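Long-range contact in inositol dehydrogenase (Lactobacillus casei, PDB 4MKX), which probably oxidises scyllo-inositol with NAD as a Rossmann-fold dehydrogenase of the Gfo/Idh/MocA family: residues A[275-283]-A[293-301]. Numbering follows the deposited sequence.
Sequences AQVPEKNLV and RPTSQNFPE
One face of the R293 guanidinium carries the E279 side chain, whose CG stands 3.9 Å above the plane, offset toward the rim; the carboxylate is turned 40° against it, and E279 OE1 to R293 NH2, at 3.3 Å, is a salt bridge. At the edge, water 3 lies in plane and accepts from NE, while NH2 donates over 2.8 Å to N281 O, slightly tilted from that plane. Bends at chi2 and chi3 bring the guanidinium to the N281 and V283 carbonyls. R293 NH1 pairs with E279 of the second subunit and E279 OE2 with its R293, reciprocally across the interface. Replacing R293 by an alanine is likely to leave N281 O without this donor and the two subunits' E279 carboxylates, already close, without their counter-charges. The backbones form a single beta bridge, E279 with T295, at the base of the hairpin 283-293, evidenced by K280 N to P294 O (2.9 Å) and S296 N to P278 O (3.0 Å). N281 OD1 makes an Asx turn by accepting from V283 N. K280 swings CG away from its own N (chi1 -172°), runs past T295 and crosses E301 at about a right angle; NZ and OE1 form a salt bridge, its 2.5 Å doubtfully short.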
# COMPACT_ATOMS: atom_id res chain seq x y z
N ALA A 275 -8.11 -3.79 -7.92
CA ALA A 275 -8.27 -4.39 -6.59
C ALA A 275 -7.29 -5.52 -6.32
O ALA A 275 -7.68 -6.63 -5.95
CB ALA A 275 -9.71 -4.85 -6.36
N GLN A 276 -6.01 -5.20 -6.51
CA GLN A 276 -4.90 -6.04 -6.09
C GLN A 276 -5.19 -6.66 -4.73
O GLN A 276 -4.97 -7.87 -4.52
CB GLN A 276 -3.66 -5.15 -6.03
CG GLN A 276 -2.41 -5.80 -5.56
CD GLN A 276 -1.21 -4.93 -5.84
OE1 GLN A 276 -0.47 -5.19 -6.78
NE2 GLN A 276 -1.01 -3.89 -5.03
N VAL A 277 -5.70 -5.85 -3.81
CA VAL A 277 -6.31 -6.36 -2.59
C VAL A 277 -7.67 -5.69 -2.42
O VAL A 277 -7.86 -4.55 -2.85
CB VAL A 277 -5.41 -6.15 -1.36
CG1 VAL A 277 -4.13 -6.98 -1.47
CG2 VAL A 277 -5.09 -4.67 -1.22
N PRO A 278 -8.63 -6.40 -1.82
CA PRO A 278 -9.98 -5.84 -1.80
C PRO A 278 -10.19 -4.84 -0.66
O PRO A 278 -10.85 -5.17 0.33
CB PRO A 278 -10.88 -7.06 -1.59
CG PRO A 278 -9.99 -8.08 -0.90
CD PRO A 278 -8.58 -7.81 -1.38
N GLU A 279 -9.66 -3.64 -0.81
CA GLU A 279 -9.75 -2.63 0.25
C GLU A 279 -11.20 -2.26 0.55
O GLU A 279 -11.98 -1.94 -0.36
CB GLU A 279 -8.98 -1.38 -0.16
CG GLU A 279 -7.57 -1.64 -0.59
CD GLU A 279 -6.96 -0.47 -1.34
OE1 GLU A 279 -7.64 0.56 -1.51
OE2 GLU A 279 -5.79 -0.59 -1.75
N LYS A 280 -11.56 -2.27 1.84
CA LYS A 280 -12.93 -1.93 2.26
C LYS A 280 -13.24 -0.44 2.12
O LYS A 280 -14.34 -0.05 1.71
CB LYS A 280 -13.12 -2.30 3.74
CG LYS A 280 -14.55 -2.16 4.26
CD LYS A 280 -14.66 -2.60 5.71
CE LYS A 280 -16.08 -2.49 6.21
NZ LYS A 280 -16.94 -3.42 5.45
N ASN A 281 -12.26 0.39 2.48
CA ASN A 281 -12.47 1.83 2.61
C ASN A 281 -11.10 2.50 2.69
O ASN A 281 -10.11 1.89 2.30
CB ASN A 281 -13.32 2.15 3.83
CG ASN A 281 -12.77 1.55 5.11
OD1 ASN A 281 -11.56 1.37 5.27
ND2 ASN A 281 -13.67 1.21 6.03
N LEU A 282 -11.04 3.72 3.22
CA LEU A 282 -9.76 4.45 3.27
C LEU A 282 -9.08 4.37 4.63
O LEU A 282 -8.15 5.14 4.89
CB LEU A 282 -9.96 5.93 2.89
CG LEU A 282 -10.47 6.14 1.46
CD1 LEU A 282 -10.93 7.57 1.25
CD2 LEU A 282 -9.34 5.79 0.52
N VAL A 283 -9.51 3.43 5.47
CA VAL A 283 -8.95 3.31 6.83
C VAL A 283 -7.83 2.27 6.93
O VAL A 283 -7.97 1.11 6.53
CB VAL A 283 -10.04 2.97 7.89
CG1 VAL A 283 -9.40 2.91 9.29
CG2 VAL A 283 -11.16 4.02 7.86
N ARG A 293 -5.24 -3.38 6.61
CA ARG A 293 -6.31 -2.79 5.78
C ARG A 293 -7.52 -3.71 5.82
O ARG A 293 -7.45 -4.86 5.40
CB ARG A 293 -5.87 -2.63 4.31
CG ARG A 293 -5.00 -1.41 4.01
CD ARG A 293 -5.71 -0.08 4.36
NE ARG A 293 -6.73 0.42 3.43
CZ ARG A 293 -6.47 1.17 2.36
NH1 ARG A 293 -5.21 1.47 2.04
NH2 ARG A 293 -7.45 1.61 1.59
N PRO A 294 -8.64 -3.21 6.35
CA PRO A 294 -9.85 -4.04 6.33
C PRO A 294 -10.32 -4.29 4.90
O PRO A 294 -10.04 -3.47 4.02
CB PRO A 294 -10.88 -3.18 7.08
CG PRO A 294 -10.27 -1.80 7.20
CD PRO A 294 -8.79 -1.98 7.15
N THR A 295 -11.03 -5.39 4.67
CA THR A 295 -11.41 -5.79 3.32
C THR A 295 -12.91 -5.81 3.14
O THR A 295 -13.66 -5.92 4.11
CB THR A 295 -10.92 -7.22 3.04
OG1 THR A 295 -11.43 -8.08 4.06
CG2 THR A 295 -9.40 -7.28 3.05
N SER A 296 -13.35 -5.70 1.89
CA SER A 296 -14.76 -5.92 1.61
C SER A 296 -15.06 -7.41 1.76
O SER A 296 -14.22 -8.27 1.48
CB SER A 296 -15.17 -5.37 0.24
OG SER A 296 -14.17 -5.57 -0.73
N GLN A 297 -16.27 -7.71 2.22
CA GLN A 297 -16.57 -9.05 2.71
C GLN A 297 -17.44 -9.88 1.79
O GLN A 297 -17.44 -11.11 1.88
CB GLN A 297 -17.25 -8.96 4.08
CG GLN A 297 -16.33 -8.49 5.17
CD GLN A 297 -15.20 -9.47 5.41
OE1 GLN A 297 -15.42 -10.61 5.80
NE2 GLN A 297 -13.97 -9.03 5.15
N ASN A 298 -18.19 -9.22 0.92
CA ASN A 298 -19.10 -9.95 0.04
C ASN A 298 -19.43 -9.14 -1.18
O ASN A 298 -19.13 -7.94 -1.23
CB ASN A 298 -20.38 -10.31 0.79
CG ASN A 298 -20.90 -9.18 1.65
OD1 ASN A 298 -21.23 -8.09 1.16
ND2 ASN A 298 -20.97 -9.43 2.95
N PHE A 299 -20.07 -9.78 -2.15
CA PHE A 299 -20.38 -9.09 -3.40
C PHE A 299 -21.30 -7.87 -3.28
O PHE A 299 -21.08 -6.88 -4.00
CB PHE A 299 -20.82 -10.07 -4.51
CG PHE A 299 -22.26 -10.52 -4.43
CD1 PHE A 299 -23.27 -9.74 -4.97
CD2 PHE A 299 -22.59 -11.73 -3.85
CE1 PHE A 299 -24.60 -10.15 -4.91
CE2 PHE A 299 -23.91 -12.16 -3.80
CZ PHE A 299 -24.91 -11.36 -4.33
N PRO A 300 -22.32 -7.90 -2.39
CA PRO A 300 -23.16 -6.70 -2.35
C PRO A 300 -22.39 -5.48 -1.86
O PRO A 300 -22.67 -4.38 -2.33
CB PRO A 300 -24.26 -7.06 -1.34
CG PRO A 300 -24.30 -8.54 -1.34
CD PRO A 300 -22.88 -8.98 -1.55
N GLU A 301 -21.45 -5.68 -0.95
CA GLU A 301 -20.61 -4.58 -0.48
C GLU A 301 -19.67 -4.10 -1.59
O GLU A 301 -19.58 -2.89 -1.86
CB GLU A 301 -19.82 -5.02 0.75
CG GLU A 301 -18.84 -3.97 1.22
CD GLU A 301 -18.02 -4.40 2.43
OE1 GLU A 301 -17.37 -3.53 3.03
OE2 GLU A 301 -18.03 -5.60 2.78
O HOH W 1 -13.54 -3.17 -1.89
O HOH W 2 -16.53 -1.43 0.94
O HOH W 3 -9.58 -0.64 3.96